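Local coordinates for protein serine protease inhibitor (Thermoanaerobacter tengcongensis, PDB 2PEE) that probably inhibits serine proteases as a thermophilic serpin, with an N-terminal region that serves to trap the metastable native state, at residues Ala3-Asp8 with Lys132-Lys137; Asp8-Asn13 with Phe123-Ala128; Ile110-Asn115 with Asp171-Ile176. The protein carries 1 engineered substitution. All blocks are in the same frame, centred on the assembly; numbering follows the deposited sequence.

In the fold
The three contacts follow one flank of the serpin body from its surface inward. Contact 1 and contact 2 both anchor the N-terminal segment and share Asp8: the first adds strand 4-5 to the edge of strand 134-138, the second lays the following loop on helix 121-130, which precedes that strand in the chain. Contact 3 is the buried one, joining strand 102-113, the other neighbour of strand 134-138, to strand 173-183. Phe136 connects contact 1 to contact 3 through backbone bonds to Ile110 and Phe112. Chemistry shifts accordingly: mixed backbone and amide bonding in contact 1, a single glutamine bond plus small apolar touches in contact 2, and regular strand pairing between apolar layers in contact 3.

Contact 1 (Ala3-Asp8 with Lys132-Lys137); sequences AANLMD and KADIFK
Asn5 meets segment 132-137 with both its backbone and its amide. ND2 donates to Asp134 OD1 at 3.0 Å; the acceptor lies in the amide plane, the N-H arrives from above the carboxylate, and the two flat groups stand 88° apart. With CG anti to the backbone N (chi1 -160°), the amide is swung along the neighbouring strand to get there. Its other end turns back on its own chain: OD1 accepts from Met7 N at 3.1 Å, closing an Asx turn, with the donor above the carbonyl plane. Having both ends engaged is consistent with this flip of the amide. The Phe136 ring passes beside the same residue, CE2 being 3.8 Å from Asn5 CB.

Around this, the backbones pair as antiparallel strands. Ala4 and Lys137 are the hydrogen-bonded pair, N to O at 3.1 Å in each direction, and Asn5 and Phe136 the non-hydrogen-bonded one; Leu6 N then gives a further bond to Ile135 O, 2.8 Å long. Strand 4-5 thereby extends the outer edge of serpin beta-sheet A, next to its first strand, an arrangement consistent with the N terminus acting to trap the metastable native state.

The residues of the turn itself, Leu6 and Met7, supply the apolar part. Leu6 splits its two methyls, CD1 resting 3.9 Å from Ile135 CG2 and CD2 lying against the aliphatic stem of Lys137. Met7, bent at chi2 and chi3, folds its CG over Ile135 CG1 (3.9 Å) and continues onto Leu124, Ile127 and Ala128 of helix 121-130. Two tryptophans set the second shell: Trp151 NE1 donates to Asp134 OD2 and meets the Phe136 ring edge-to-face, while Trp111 stacks on Phe136.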
loop_
_atom_site.group_PDB
_atom_site.type_symbol
_atom_site.label_atom_id
_atom_site.label_comp_id
_atom_site.label_asym_id
_atom_site.label_seq_id
_atom_site.Cartn_x
_atom_site.Cartn_y
_atom_site.Cartn_z
ATOM N N ALA A 3 7.119 24.799 -6.095
ATOM C CA ALA A 3 6.997 24.058 -7.338
ATOM C C ALA A 3 5.663 24.423 -7.976
ATOM O O ALA A 3 4.767 24.943 -7.299
ATOM C CB ALA A 3 7.070 22.581 -7.059
ATOM N N ALA A 4 5.530 24.156 -9.272
ATOM C CA ALA A 4 4.302 24.488 -9.987
ATOM C C ALA A 4 3.521 23.233 -10.339
ATOM O O ALA A 4 4.061 22.322 -10.972
ATOM C CB ALA A 4 4.612 25.300 -11.241
ATOM N N ASN A 5 2.253 23.190 -9.920
ATOM C CA ASN A 5 1.341 22.089 -10.284
ATOM C C ASN A 5 0.890 22.262 -11.720
ATOM O O ASN A 5 0.142 23.185 -12.032
ATOM C CB ASN A 5 0.118 22.036 -9.351
ATOM C CG ASN A 5 -0.582 20.682 -9.373
ATOM O OD1 ASN A 5 -0.450 19.909 -10.325
ATOM N ND2 ASN A 5 -1.331 20.387 -8.309
ATOM N N LEU A 6 1.360 21.375 -12.588
ATOM C CA LEU A 6 1.067 21.456 -14.010
ATOM C C LEU A 6 -0.412 21.236 -14.275
ATOM O O LEU A 6 -0.931 21.650 -15.320
ATOM C CB LEU A 6 1.881 20.427 -14.796
ATOM C CG LEU A 6 3.399 20.556 -14.897
ATOM C CD1 LEU A 6 3.938 19.331 -15.593
ATOM C CD2 LEU A 6 3.802 21.790 -15.643
ATOM N N MET A 7 -1.085 20.611 -13.313
ATOM C CA MET A 7 -2.479 20.221 -13.469
ATOM C C MET A 7 -3.453 21.378 -13.280
ATOM O O MET A 7 -4.587 21.313 -13.747
ATOM C CB MET A 7 -2.825 19.045 -12.546
ATOM C CG MET A 7 -2.011 17.765 -12.790
ATOM S SD MET A 7 -2.135 17.228 -14.515
ATOM C CE MET A 7 -3.809 16.628 -14.568
ATOM N N ASP A 8 -3.010 22.454 -12.639
ATOM C CA ASP A 8 -3.865 23.621 -12.430
ATOM C C ASP A 8 -4.520 24.085 -13.732
ATOM O O ASP A 8 -5.652 24.565 -13.738
ATOM C CB ASP A 8 -3.054 24.762 -11.823
ATOM C CG ASP A 8 -2.533 24.440 -10.440
ATOM O OD1 ASP A 8 -3.135 23.609 -9.723
ATOM O OD2 ASP A 8 -1.515 25.036 -10.060
ATOM N N LYS A 132 -6.367 12.008 -11.474
ATOM C CA LYS A 132 -6.482 13.177 -10.615
ATOM C C LYS A 132 -5.294 13.370 -9.640
ATOM O O LYS A 132 -5.442 13.921 -8.542
ATOM C CB LYS A 132 -7.847 13.197 -9.918
ATOM C CG LYS A 132 -9.004 13.697 -10.821
ATOM C CD LYS A 132 -9.854 12.555 -11.387
ATOM C CE LYS A 132 -11.288 12.999 -11.680
ATOM N NZ LYS A 132 -11.470 13.588 -13.029
ATOM N N ALA A 133 -4.114 12.922 -10.068
ATOM C CA ALA A 133 -2.873 13.059 -9.304
ATOM C C ALA A 133 -2.202 14.393 -9.609
ATOM O O ALA A 133 -2.355 14.931 -10.696
ATOM C CB ALA A 133 -1.940 11.934 -9.656
ATOM N N ASP A 134 -1.440 14.910 -8.655
ATOM C CA ASP A 134 -0.664 16.118 -8.877
ATOM C C ASP A 134 0.612 15.793 -9.643
ATOM O O ASP A 134 1.221 14.747 -9.416
ATOM C CB ASP A 134 -0.326 16.770 -7.553
ATOM C CG ASP A 134 -1.545 17.279 -6.831
ATOM O OD1 ASP A 134 -2.486 17.744 -7.497
ATOM O OD2 ASP A 134 -1.564 17.223 -5.591
ATOM N N ILE A 135 0.980 16.680 -10.566
ATOM C CA ILE A 135 2.149 16.534 -11.414
ATOM C C ILE A 135 2.826 17.897 -11.349
ATOM O O ILE A 135 2.211 18.918 -11.683
ATOM C CB ILE A 135 1.751 16.209 -12.901
ATOM C CG1 ILE A 135 0.781 15.014 -13.012
ATOM C CG2 ILE A 135 2.980 16.032 -13.804
ATOM C CD1 ILE A 135 1.342 13.650 -12.594
ATOM N N PHE A 136 4.082 17.917 -10.901
ATOM C CA PHE A 136 4.825 19.165 -10.713
ATOM C C PHE A 136 6.067 19.270 -11.574
ATOM O O PHE A 136 6.761 18.286 -11.841
ATOM C CB PHE A 136 5.276 19.342 -9.266
ATOM C CG PHE A 136 4.176 19.254 -8.258
ATOM C CD1 PHE A 136 3.835 18.022 -7.684
ATOM C CD2 PHE A 136 3.503 20.395 -7.845
ATOM C CE1 PHE A 136 2.817 17.921 -6.728
ATOM C CE2 PHE A 136 2.481 20.305 -6.897
ATOM C CZ PHE A 136 2.146 19.062 -6.330
ATOM N N LYS A 137 6.352 20.490 -12.005
ATOM C CA LYS A 137 7.679 20.799 -12.466
ATOM C C LYS A 137 8.301 21.634 -11.348
ATOM O O LYS A 137 7.593 22.418 -10.697
ATOM C CB LYS A 137 7.666 21.472 -13.850
ATOM C CG LYS A 137 7.005 22.823 -13.939
ATOM C CD LYS A 137 7.438 23.531 -15.216
ATOM C CE LYS A 137 6.702 24.846 -15.397
ATOM N NZ LYS A 137 7.634 25.862 -15.928
#

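Contact 2 (Asp8-Asn13 with Phe123-Ala128); sequences DRIKAN and FLQIIA. With SO4 (sulfate ion), chain C.
Gln125, on the serpin helix 121-130 (helix E in the family's nomenclature), reaches across to the N-terminal loop that runs past Lys11, Ala12 and Asn13. From CB the chain leaves with CG anti to the backbone N (chi1 -165°), which puts CG 3.9 Å from Asn13 ND2; the bend at chi2 then turns the amide toward Lys11 O. That amide lies almost parallel to the one of Asn13, 19° apart. Its OE1 sits near the methyl CG2 of Ile10. NE2, at the tip, donates to Lys11 O at 2.9 Å; the carbonyl oxygen lies close to the plane of the Gln125 amide, while the donor stands above the Lys11 carbonyl plane. NE2 also gives a bond to Asp129 OD1, and that same oxygen accepts from Asn13 N, so helix and loop are tied through two residues.

From the loop, Ile10 sends CG1 to Leu124 CB, 4.1 Å away, and CG2 to touch the Ala128 methyl, one turn further along the helix. The CB of Ala12 touches Ala128 O. On the loop itself, Ala12 N makes a nearly straight 2.9 Å bond to O3 of a sulfate ion, probably from the crystallisation liquor.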
loop_
_atom_site.group_PDB
_atom_site.type_symbol
_atom_site.label_atom_id
_atom_site.label_comp_id
_atom_site.label_asym_id
_atom_site.label_seq_id
_atom_site.Cartn_x
_atom_site.Cartn_y
_atom_site.Cartn_z
ATOM N N ASP A 8 -3.010 22.454 -12.639
ATOM C CA ASP A 8 -3.865 23.621 -12.430
ATOM C C ASP A 8 -4.520 24.085 -13.732
ATOM O O ASP A 8 -5.652 24.565 -13.738
ATOM C CB ASP A 8 -3.054 24.762 -11.823
ATOM C CG ASP A 8 -2.533 24.440 -10.440
ATOM O OD1 ASP A 8 -3.135 23.609 -9.723
ATOM O OD2 ASP A 8 -1.515 25.036 -10.060
ATOM N N ARG A 9 -3.788 23.911 -14.829
ATOM C CA ARG A 9 -4.162 24.403 -16.158
ATOM C C ARG A 9 -5.226 23.501 -16.807
ATOM O O ARG A 9 -6.020 23.957 -17.637
ATOM C CB ARG A 9 -2.899 24.415 -17.037
ATOM C CG ARG A 9 -2.921 25.346 -18.224
ATOM C CD ARG A 9 -2.096 26.621 -17.950
ATOM N N ILE A 10 -5.233 22.233 -16.403
ATOM C CA ILE A 10 -5.900 21.166 -17.130
ATOM C C ILE A 10 -7.317 20.890 -16.599
ATOM O O ILE A 10 -7.518 20.785 -15.389
ATOM C CB ILE A 10 -5.009 19.874 -17.058
ATOM C CG1 ILE A 10 -3.620 20.134 -17.672
ATOM C CG2 ILE A 10 -5.678 18.644 -17.681
ATOM C CD1 ILE A 10 -3.626 20.342 -19.187
ATOM N N LYS A 11 -8.298 20.763 -17.491
ATOM C CA LYS A 11 -9.635 20.341 -17.050
ATOM C C LYS A 11 -10.018 18.915 -17.468
ATOM O O LYS A 11 -9.988 18.557 -18.649
ATOM C CB LYS A 11 -10.712 21.344 -17.465
ATOM C CG LYS A 11 -10.749 22.588 -16.574
ATOM C CD LYS A 11 -11.987 23.430 -16.847
ATOM C CE LYS A 11 -11.779 24.882 -16.428
ATOM N NZ LYS A 11 -12.920 25.734 -16.885
ATOM N N ALA A 12 -10.370 18.104 -16.477
ATOM C CA ALA A 12 -10.866 16.751 -16.706
ATOM C C ALA A 12 -12.059 16.693 -17.687
ATOM O O ALA A 12 -12.972 17.516 -17.609
ATOM C CB ALA A 12 -11.245 16.142 -15.385
ATOM N N ASN A 13 -12.028 15.748 -18.622
ATOM C CA ASN A 13 -13.229 15.396 -19.395
ATOM C C ASN A 13 -13.977 14.271 -18.705
ATOM O O ASN A 13 -13.370 13.448 -17.988
ATOM C CB ASN A 13 -12.905 14.850 -20.795
ATOM C CG ASN A 13 -11.842 15.652 -21.537
ATOM O OD1 ASN A 13 -11.944 16.879 -21.662
ATOM N ND2 ASN A 13 -10.825 14.942 -22.068
ATOM N N PHE A 123 -0.570 13.571 -22.302
ATOM C CA PHE A 123 -0.283 12.875 -21.045
ATOM C C PHE A 123 -1.024 13.505 -19.877
ATOM O O PHE A 123 -1.751 12.818 -19.153
ATOM C CB PHE A 123 1.214 12.834 -20.769
ATOM C CG PHE A 123 1.589 12.185 -19.445
ATOM C CD1 PHE A 123 1.482 10.803 -19.267
ATOM C CD2 PHE A 123 2.094 12.952 -18.394
ATOM C CE1 PHE A 123 1.840 10.208 -18.069
ATOM C CE2 PHE A 123 2.453 12.362 -17.195
ATOM C CZ PHE A 123 2.323 10.985 -17.031
ATOM N N LEU A 124 -0.863 14.812 -19.709
ATOM C CA LEU A 124 -1.492 15.521 -18.610
ATOM C C LEU A 124 -3.011 15.329 -18.623
ATOM O O LEU A 124 -3.620 15.133 -17.572
ATOM C CB LEU A 124 -1.113 17.000 -18.623
ATOM C CG LEU A 124 0.371 17.320 -18.375
ATOM C CD1 LEU A 124 0.633 18.832 -18.335
ATOM C CD2 LEU A 124 0.896 16.654 -17.113
ATOM N N GLN A 125 -3.609 15.338 -19.813
ATOM C CA GLN A 125 -5.045 15.133 -19.955
ATOM C C GLN A 125 -5.453 13.756 -19.424
ATOM O O GLN A 125 -6.460 13.642 -18.719
ATOM C CB GLN A 125 -5.485 15.299 -21.412
ATOM C CG GLN A 125 -6.978 15.457 -21.597
ATOM C CD GLN A 125 -7.556 16.646 -20.850
ATOM O OE1 GLN A 125 -7.213 17.781 -21.125
ATOM N NE2 GLN A 125 -8.458 16.383 -19.914
ATOM N N ILE A 126 -4.667 12.728 -19.750
ATOM C CA ILE A 126 -4.947 11.400 -19.276
ATOM C C ILE A 126 -4.975 11.394 -17.749
ATOM O O ILE A 126 -5.907 10.813 -17.164
ATOM C CB ILE A 126 -3.980 10.353 -19.842
ATOM C CG1 ILE A 126 -4.242 10.166 -21.332
ATOM C CG2 ILE A 126 -4.146 8.992 -19.125
ATOM C CD1 ILE A 126 -3.176 9.386 -22.079
ATOM N N ILE A 127 -3.995 12.055 -17.117
ATOM C CA ILE A 127 -3.942 12.178 -15.649
ATOM C C ILE A 127 -5.200 12.844 -15.054
ATOM O O ILE A 127 -5.753 12.377 -14.034
ATOM C CB ILE A 127 -2.694 12.954 -15.173
ATOM C CG1 ILE A 127 -1.381 12.343 -15.725
ATOM C CG2 ILE A 127 -2.689 13.082 -13.657
ATOM C CD1 ILE A 127 -1.189 10.821 -15.475
ATOM N N ALA A 128 -5.655 13.926 -15.691
ATOM C CA ALA A 128 -6.855 14.621 -15.253
ATOM C C ALA A 128 -8.094 13.740 -15.367
ATOM O O ALA A 128 -8.949 13.739 -14.478
ATOM C CB ALA A 128 -7.045 15.853 -16.056
HETATM S S SO4 C . -11.338 19.615 -12.844
HETATM O O1 SO4 C . -11.869 18.509 -12.033
HETATM O O2 SO4 C . -12.415 20.237 -13.612
HETATM O O3 SO4 C . -10.343 19.136 -13.801
HETATM O O4 SO4 C . -10.731 20.578 -11.928
#

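Contact 3 (Ile110-Asn115 with Asp171-Ile176); sequences IWFKEN and DVMYLI
Trp111 and Tyr174 face each other as an antiparallel hydrogen-bonded pair, each N donating to the other's O at 2.9 Å. Two residues on, Lys113 N reaches Val172 O at 3.1 Å. The non-hydrogen-bonded pairs Ile110 with Leu175 and Phe112 with Met173 flank Trp111 and Tyr174, and there CA-H...O contacts fill in, for instance Met173 CA to Trp111 O at 3.3 Å.

Apolar contacts occupy both faces of the strands. On the side of Ile110, Phe112, Met173 and Leu175, the Met173 chain is fully extended (chi1 -179°) and runs beside Phe112, pointing the same way. Its SD lies 5.0 Å from the ring centroid, an oblique Met-aromatic contact, and its methyl CE, 3.7 Å from Phe112 CE2, also touches Ile110 CG2. Thr60 of helix 50-61 packs on this face. On the other, Ile176 CG1 meets Trp111 at CD1 (3.7 Å), while the indole NE1 is bound by Ser109 OG; helix 142-155 covers this side through Ile148 and Trp151. Beyond the last backbone bond, the extended stem of Lys113 makes a van der Waals contact with the Asp171 carbonyl, CD lying 3.4 Å from Asp171 O.

Among polar side chains, Tyr174 OH gives a weak bond to Asp171 OD2.

Strand 173-183 also pairs in parallel with strand 324-333, so the arrangement is the native, uninserted beta-sheet A of serpins, with strands 2, 3 and 5 side by side beneath helix F.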
loop_
_atom_site.group_PDB
_atom_site.type_symbol
_atom_site.label_atom_id
_atom_site.label_comp_id
_atom_site.label_asym_id
_atom_site.label_seq_id
_atom_site.Cartn_x
_atom_site.Cartn_y
_atom_site.Cartn_z
ATOM N N ILE A 110 3.912 12.792 -9.638
ATOM C CA ILE A 110 5.170 12.808 -10.358
ATOM C C ILE A 110 5.750 14.222 -10.265
ATOM O O ILE A 110 5.019 15.204 -10.332
ATOM C CB ILE A 110 4.988 12.404 -11.833
ATOM C CG1 ILE A 110 4.222 11.088 -11.930
ATOM C CG2 ILE A 110 6.340 12.245 -12.528
ATOM C CD1 ILE A 110 3.856 10.679 -13.354
ATOM N N TRP A 111 7.067 14.312 -10.088
ATOM C CA TRP A 111 7.781 15.588 -10.001
ATOM C C TRP A 111 8.895 15.583 -11.034
ATOM O O TRP A 111 9.699 14.639 -11.084
ATOM C CB TRP A 111 8.372 15.769 -8.598
ATOM C CG TRP A 111 7.346 15.941 -7.484
ATOM C CD1 TRP A 111 6.427 15.016 -7.049
ATOM C CD2 TRP A 111 7.163 17.097 -6.658
ATOM N NE1 TRP A 111 5.679 15.537 -6.018
ATOM C CE2 TRP A 111 6.114 16.810 -5.759
ATOM C CE3 TRP A 111 7.776 18.352 -6.598
ATOM C CZ2 TRP A 111 5.669 17.735 -4.814
ATOM C CZ3 TRP A 111 7.330 19.266 -5.660
ATOM C CH2 TRP A 111 6.287 18.956 -4.785
ATOM N N PHE A 112 8.926 16.624 -11.865
ATOM C CA PHE A 112 9.924 16.781 -12.931
ATOM C C PHE A 112 10.803 17.982 -12.667
ATOM O O PHE A 112 10.339 18.985 -12.111
ATOM C CB PHE A 112 9.250 17.022 -14.279
ATOM C CG PHE A 112 8.443 15.872 -14.775
ATOM C CD1 PHE A 112 7.042 15.930 -14.747
ATOM C CD2 PHE A 112 9.068 14.734 -15.285
ATOM C CE1 PHE A 112 6.267 14.870 -15.218
ATOM C CE2 PHE A 112 8.305 13.662 -15.754
ATOM C CZ PHE A 112 6.892 13.728 -15.719
ATOM N N LYS A 113 12.060 17.897 -13.096
ATOM C CA LYS A 113 12.984 19.016 -12.986
ATOM C C LYS A 113 12.706 20.076 -14.080
ATOM O O LYS A 113 12.619 19.741 -15.260
ATOM C CB LYS A 113 14.420 18.492 -13.037
ATOM C CG LYS A 113 15.484 19.505 -12.659
ATOM C CD LYS A 113 16.868 18.893 -12.756
ATOM C CE LYS A 113 17.913 19.762 -12.085
ATOM N NZ LYS A 113 19.089 18.936 -11.731
ATOM N N GLU A 114 12.550 21.334 -13.649
ATOM C CA GLU A 114 12.254 22.517 -14.489
ATOM C C GLU A 114 13.136 22.740 -15.717
ATOM O O GLU A 114 12.629 22.804 -16.835
ATOM C CB GLU A 114 12.323 23.795 -13.646
ATOM C CG GLU A 114 11.003 24.251 -13.092
ATOM C CD GLU A 114 11.132 25.425 -12.129
ATOM O OE1 GLU A 114 12.265 25.885 -11.869
ATOM O OE2 GLU A 114 10.079 25.880 -11.624
ATOM N N ASN A 115 14.441 22.920 -15.492
ATOM C CA ASN A 115 15.430 23.037 -16.568
ATOM C C ASN A 115 15.264 21.879 -17.548
ATOM O O ASN A 115 15.120 20.729 -17.127
ATOM C CB ASN A 115 16.844 23.027 -15.982
ATOM N N ASP A 171 19.226 13.900 -11.191
ATOM C CA ASP A 171 17.822 13.462 -11.036
ATOM C C ASP A 171 16.937 14.375 -11.862
ATOM O O ASP A 171 17.135 15.599 -11.883
ATOM C CB ASP A 171 17.329 13.495 -9.586
ATOM C CG ASP A 171 17.955 12.425 -8.717
ATOM O OD1 ASP A 171 18.531 11.441 -9.234
ATOM O OD2 ASP A 171 17.865 12.585 -7.486
ATOM N N VAL A 172 15.960 13.773 -12.538
ATOM C CA VAL A 172 15.063 14.526 -13.425
ATOM C C VAL A 172 13.574 14.207 -13.169
ATOM O O VAL A 172 12.693 14.955 -13.602
ATOM C CB VAL A 172 15.443 14.373 -14.954
ATOM C CG1 VAL A 172 16.889 14.727 -15.199
ATOM C CG2 VAL A 172 15.183 12.973 -15.479
ATOM N N MET A 173 13.302 13.116 -12.451
ATOM C CA MET A 173 11.943 12.603 -12.340
ATOM C C MET A 173 11.766 11.695 -11.131
ATOM O O MET A 173 12.500 10.712 -10.978
ATOM C CB MET A 173 11.599 11.838 -13.618
ATOM C CG MET A 173 10.208 11.247 -13.684
ATOM S SD MET A 173 10.022 10.378 -15.260
ATOM C CE MET A 173 8.270 10.000 -15.193
ATOM N N TYR A 174 10.799 12.034 -10.278
ATOM C CA TYR A 174 10.424 11.194 -9.144
ATOM C C TYR A 174 8.970 10.822 -9.233
ATOM O O TYR A 174 8.131 11.647 -9.638
ATOM C CB TYR A 174 10.555 11.934 -7.824
ATOM C CG TYR A 174 11.936 12.270 -7.383
ATOM C CD1 TYR A 174 12.245 13.561 -6.992
ATOM C CD2 TYR A 174 12.931 11.305 -7.331
ATOM C CE1 TYR A 174 13.512 13.894 -6.574
ATOM C CE2 TYR A 174 14.199 11.625 -6.916
ATOM C CZ TYR A 174 14.481 12.927 -6.540
ATOM O OH TYR A 174 15.744 13.271 -6.120
ATOM N N LEU A 175 8.670 9.593 -8.826
ATOM C CA LEU A 175 7.307 9.217 -8.479
ATOM C C LEU A 175 7.253 9.228 -6.971
ATOM O O LEU A 175 8.111 8.636 -6.329
ATOM C CB LEU A 175 6.973 7.825 -8.983
ATOM C CG LEU A 175 6.453 7.630 -10.401
ATOM C CD1 LEU A 175 7.395 8.195 -11.486
ATOM C CD2 LEU A 175 6.217 6.122 -10.610
ATOM N N ILE A 176 6.266 9.911 -6.406
ATOM C CA ILE A 176 6.091 9.955 -4.962
ATOM C C ILE A 176 4.785 9.265 -4.564
ATOM O O ILE A 176 3.717 9.589 -5.087
ATOM C CB ILE A 176 6.124 11.412 -4.433
ATOM C CG1 ILE A 176 7.400 12.149 -4.893
ATOM C CG2 ILE A 176 5.986 11.455 -2.915
ATOM C CD1 ILE A 176 8.702 11.533 -4.417
#